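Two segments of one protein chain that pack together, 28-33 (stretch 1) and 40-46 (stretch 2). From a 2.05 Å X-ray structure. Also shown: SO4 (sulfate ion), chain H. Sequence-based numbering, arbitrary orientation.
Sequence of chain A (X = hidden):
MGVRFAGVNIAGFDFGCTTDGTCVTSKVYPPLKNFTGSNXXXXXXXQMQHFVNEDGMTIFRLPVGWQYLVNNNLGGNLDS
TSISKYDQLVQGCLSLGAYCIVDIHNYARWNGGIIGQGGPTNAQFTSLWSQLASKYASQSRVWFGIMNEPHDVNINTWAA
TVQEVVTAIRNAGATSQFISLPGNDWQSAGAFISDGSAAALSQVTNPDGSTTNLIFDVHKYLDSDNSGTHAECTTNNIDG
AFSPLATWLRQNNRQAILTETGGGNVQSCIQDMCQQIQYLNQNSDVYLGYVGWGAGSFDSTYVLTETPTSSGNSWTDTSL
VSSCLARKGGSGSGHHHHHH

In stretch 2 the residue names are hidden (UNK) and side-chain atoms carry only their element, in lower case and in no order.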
ATOM      1  N   VAL A  28      16.554   7.040  -3.609  1.00 18.76           N
ATOM      2  CA  VAL A  28      15.217   7.497  -3.196  1.00 19.90           C
ATOM      3  C   VAL A  28      14.967   8.902  -3.744  1.00 21.13           C
ATOM      4  O   VAL A  28      15.903   9.671  -3.930  1.00 19.74           O
ATOM      5  CB  VAL A  28      15.029   7.506  -1.663  1.00 20.80           C
ATOM      6  CG1 VAL A  28      15.141   6.085  -1.100  1.00 21.22           C
ATOM      7  CG2 VAL A  28      16.042   8.448  -1.010  1.00 23.91           C
ATOM      8  N   TYR A  29      13.710   9.221  -4.025  1.00 17.72           N
ATOM      9  CA  TYR A  29      13.338  10.560  -4.484  1.00 15.82           C
ATOM     10  C   TYR A  29      12.037  10.890  -3.762  1.00 18.88           C
ATOM     11  O   TYR A  29      10.960  10.847  -4.356  1.00 20.19           O
ATOM     12  CB  TYR A  29      13.161  10.587  -6.012  1.00 21.10           C
ATOM     13  CG  TYR A  29      12.980  11.980  -6.630  1.00 20.95           C
ATOM     14  CD1 TYR A  29      13.729  13.064  -6.185  1.00 21.09           C
ATOM     15  CD2 TYR A  29      12.096  12.191  -7.680  1.00 21.79           C
ATOM     16  CE1 TYR A  29      13.577  14.330  -6.748  1.00 21.95           C
ATOM     17  CE2 TYR A  29      11.937  13.455  -8.254  1.00 14.85           C
ATOM     18  CZ  TYR A  29      12.678  14.520  -7.777  1.00 21.13           C
ATOM     19  OH  TYR A  29      12.547  15.774  -8.346  1.00 22.06           O
ATOM     20  N   PRO A  30      12.134  11.184  -2.456  1.00 21.03           N
ATOM     21  CA  PRO A  30      10.936  11.295  -1.615  1.00 15.35           C
ATOM     22  C   PRO A  30      10.067  12.480  -2.008  1.00 21.12           C
ATOM     23  O   PRO A  30      10.593  13.522  -2.409  1.00 23.08           O
ATOM     24  CB  PRO A  30      11.513  11.470  -0.202  1.00 20.35           C
ATOM     25  CG  PRO A  30      12.944  10.913  -0.295  1.00 18.79           C
ATOM     26  CD  PRO A  30      13.374  11.335  -1.675  1.00 16.20           C
ATOM     27  N   PRO A  31       8.735  12.313  -1.915  1.00 15.94           N
ATOM     28  CA  PRO A  31       7.773  13.372  -2.240  1.00 13.84           C
ATOM     29  C   PRO A  31       7.576  14.353  -1.075  1.00 16.16           C
ATOM     30  O   PRO A  31       6.447  14.597  -0.647  1.00 17.29           O
ATOM     31  CB  PRO A  31       6.476  12.589  -2.503  1.00 16.08           C
ATOM     32  CG  PRO A  31       6.592  11.367  -1.630  1.00 15.40           C
ATOM     33  CD  PRO A  31       8.076  11.067  -1.475  1.00 16.65           C
ATOM     34  N   LEU A  32       8.679  14.883  -0.561  1.00 17.78           N
ATOM     35  CA  LEU A  32       8.646  15.973   0.407  1.00 19.90           C
ATOM     36  C   LEU A  32       9.344  17.158  -0.250  1.00 21.15           C
ATOM     37  O   LEU A  32      10.534  17.075  -0.592  1.00 20.21           O
ATOM     38  CB  LEU A  32       9.382  15.599   1.688  1.00 16.69           C
ATOM     39  CG  LEU A  32       8.675  14.622   2.614  1.00 21.44           C
ATOM     40  CD1 LEU A  32       9.625  14.146   3.698  1.00 26.06           C
ATOM     41  CD2 LEU A  32       7.428  15.274   3.226  1.00 24.25           C
ATOM     42  N   LYS A  33       8.605  18.243  -0.431  1.00 19.48           N
ATOM     43  CA  LYS A  33       9.085  19.365  -1.232  1.00 22.92           C
ATOM     44  C   LYS A  33      10.476  19.840  -0.817  1.00 24.60           C
ATOM     45  O   LYS A  33      11.342  20.043  -1.668  1.00 18.32           O
ATOM     46  CB  LYS A  33       8.091  20.524  -1.202  1.00 21.09           C
ATOM     47  CG  LYS A  33       8.416  21.624  -2.206  1.00 23.70           C
ATOM     48  CD  LYS A  33       7.295  22.643  -2.300  1.00 22.96           C
ATOM     49  CE  LYS A  33       7.614  23.730  -3.326  1.00 29.83           C
ATOM     50  NZ  LYS A  33       6.498  24.720  -3.413  1.00 39.01           N
ATOM     51  N   UNK A  40      12.508  21.840  -4.046  1.00 19.90           N
ATOM     52  CA  UNK A  40      11.862  21.487  -5.304  1.00 20.57           C
ATOM     53  C   UNK A  40      11.819  19.987  -5.561  1.00 21.55           C
ATOM     54  O   UNK A  40      11.774  19.547  -6.712  1.00 19.50           O
ATOM     55  c   UNK A  40      12.474  22.245  -6.490  1.00 18.11           C
ATOM     56  n   UNK A  40      14.663  22.967  -7.226  1.00 22.50           N
ATOM     57  c   UNK A  40      13.957  22.009  -6.621  1.00 22.37           C
ATOM     58  o   UNK A  40      14.470  20.974  -6.182  1.00 20.38           O
ATOM     59  N   UNK A  41      11.831  19.196  -4.491  1.00 18.23           N
ATOM     60  CA  UNK A  41      11.444  17.799  -4.622  1.00 19.53           C
ATOM     61  C   UNK A  41       9.922  17.779  -4.807  1.00 18.15           C
ATOM     62  O   UNK A  41       9.259  18.788  -4.569  1.00 17.06           O
ATOM     63  o   UNK A  41      17.146  14.788  -3.728  1.00 18.69           O
ATOM     64  c   UNK A  41      13.294  16.394  -3.499  1.00 16.92           C
ATOM     65  c   UNK A  41      11.885  16.971  -3.402  1.00 13.66           C
ATOM     66  c   UNK A  41      15.652  16.629  -4.044  1.00 18.60           C
ATOM     67  c   UNK A  41      14.837  14.545  -3.191  1.00 19.28           C
ATOM     68  c   UNK A  41      15.880  15.325  -3.658  1.00 18.86           C
ATOM     69  c   UNK A  41      13.553  15.086  -3.116  1.00 19.67           C
ATOM     70  c   UNK A  41      14.363  17.162  -3.963  1.00 15.48           C
ATOM     71  N   UNK A  42       9.361  16.642  -5.248  1.00 21.20           N
ATOM     72  CA  UNK A  42       7.910  16.570  -5.469  1.00 18.44           C
ATOM     73  C   UNK A  42       7.127  16.881  -4.191  1.00 20.77           C
ATOM     74  O   UNK A  42       7.578  16.536  -3.095  1.00 18.91           O
ATOM     75  c   UNK A  42       9.017  14.778  -6.577  1.00 20.31           C
ATOM     76  c   UNK A  42      10.037  15.409  -5.681  1.00 17.39           C
ATOM     77  c   UNK A  42       7.704  15.121  -5.914  1.00 20.63           C
ATOM     78  N   UNK A  43       5.978  17.538  -4.347  1.00 15.67           N
ATOM     79  CA  UNK A  43       5.224  18.075  -3.223  1.00 20.16           C
ATOM     80  C   UNK A  43       4.114  17.110  -2.795  1.00 19.47           C
ATOM     81  O   UNK A  43       2.932  17.352  -3.028  1.00 18.53           O
ATOM     82  o   UNK A  43       3.361  21.211  -2.642  1.00 30.58           O
ATOM     83  o   UNK A  43       4.072  19.651  -1.296  1.00 21.09           O
ATOM     84  c   UNK A  43       3.978  20.147  -2.429  1.00 24.82           C
ATOM     85  c   UNK A  43       4.638  19.440  -3.601  1.00 21.16           C
ATOM     86  N   UNK A  44       4.510  16.010  -2.170  1.00 22.18           N
ATOM     87  CA  UNK A  44       3.564  14.979  -1.770  1.00 17.16           C
ATOM     88  C   UNK A  44       2.510  15.470  -0.799  1.00 17.49           C
ATOM     89  O   UNK A  44       1.353  15.066  -0.863  1.00 19.64           O
ATOM     90  N   UNK A  45       2.903  16.346   0.111  1.00 16.91           N
ATOM     91  CA  UNK A  45       1.979  16.829   1.119  1.00 22.21           C
ATOM     92  C   UNK A  45       0.951  17.762   0.497  1.00 24.51           C
ATOM     93  O   UNK A  45      -0.229  17.688   0.817  1.00 22.47           O
ATOM     94  c   UNK A  45       1.711  18.163   3.216  1.00 26.00           C
ATOM     95  c   UNK A  45       2.713  17.512   2.278  1.00 22.60           C
ATOM     96  c   UNK A  45       4.195  16.963   4.297  1.00 23.04           C
ATOM     97  c   UNK A  45       3.565  16.472   3.016  1.00 22.75           C
ATOM     98  N   UNK A  46       1.408  18.630  -0.404  1.00 21.23           N
ATOM     99  CA  UNK A  46       0.512  19.467  -1.175  1.00 23.83           C
ATOM    100  C   UNK A  46      -0.430  18.642  -2.035  1.00 23.58           C
ATOM    101  O   UNK A  46      -1.597  18.995  -2.193  1.00 21.38           O
TER
HETATM  102  S   SO4 H 345      14.903  26.632  -7.871  0.23 29.87           S
HETATM  103  O1  SO4 H 345      16.262  26.105  -7.729  1.00 32.56           O
HETATM  104  O2  SO4 H 345      14.706  27.727  -6.928  0.73 45.73           O
HETATM  105  O3  SO4 H 345      14.703  27.106  -9.240  0.64 49.00           O
HETATM  106  O4  SO4 H 345      13.912  25.598  -7.589  1.00 41.93           O
HETATM  107  O   HOH W   1      17.490  12.118  -2.562  1.00 40.27           O
HETATM  108  O   HOH W   2      14.303  17.792  -7.631  0.87 16.11           O
HETATM  109  O   HOH W   3       5.683  18.153   0.247  1.00 19.70           O

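Position 40 carries four side-chain atoms: two carbons, the second bonded to one oxygen and one nitrogen. Its CA-to-CB bond points away from stretch 1, and the side chain stays clear of it. A planar terminus with one O and one N at that length is a carboxamide one carbon beyond CB, so the residue is asparagine. Assigning the nitrogen is supported by its partner, since ND2 of Asn 40 donates to O4 of the sulfate at 2.8 Å, probably an ion from the crystallisation liquor. What faces Tyr 29 is backbone: water 2 donates to O of Asn 40 at 3.2 Å and is hydrogen-bonded to OH of Tyr 29 at 2.8 Å.

Position 41 has a carbon leading to a six-carbon ring that bears one oxygen, eight atoms in all. The ring lies beside Tyr 29 and Pro 30, and its oxygen reaches water 1. A hydroxylated six-membered ring on a single methylene is tyrosine. The edge of the Tyr 29 ring is directed toward the face of the Tyr 41 ring, with centroids 4.8 Å apart and planes at 57°; CD1 of Tyr 29 lies 3.5 Å from CE2 of Tyr 41. At the edge of the Tyr 41 ring, near its plane, O of Pro 30 is 3.4 Å from CD2. Water 1 links OH of Tyr 41 (2.9 Å) to O of Val 28 (3.2 Å).

Position 42 shows three side-chain carbons, the last closing onto the backbone nitrogen and lying over one face of the Tyr 29 ring. That closure identifies proline. The carbon over the ring is CD of Pro 42, 3.9 Å from the Tyr 29 centroid and 25° off the normal, a CH-pi contact.

Position 43 has two carbons, the second carrying two oxygens, and its CB points away from stretch 1. Composition alone gives a carboxylate, aspartate. The backbone N of position 46 donates to OD1 of Asp 43 at 3.0 Å with an angle of 153°, capping the helix that starts at the next position. Water 3 donates to the same OD1 at 2.7 Å and accepts from N of Lys 33 at 3.0 Å.

Position 44 has no side-chain atoms and is therefore glycine. An ideal CB would fall 2.3 Å from O of Pro 31, a clash; without it, N of Gly 44 donates to that oxygen at 2.8 Å.

Position 45 has four carbons, forked at the first, with one arm two carbons long; the end of that arm meets Leu 32. This is isoleucine, and CD1 of Ile 45 lies 3.8 Å from CD2 of Leu 32.

Position 46 again lacks side-chain atoms, hence glycine, and makes no contact with stretch 1.

The contact therefore rests on two backbone hydrogen bonds, N of Gly 44 to O of Pro 31 and N of Tyr 41 to O of Lys 33 (3.0 Å, 142°). Around them, Tyr 29 packs against both Tyr 41 and Pro 42, Leu 32 meets Ile 45, and three waters link Val 28 to Tyr 41, Tyr 29 to Asn 40, and Lys 33 to Asp 43. Together the stretches bury 588 Å².

Stretch 2 (40-46) NYPDGIG
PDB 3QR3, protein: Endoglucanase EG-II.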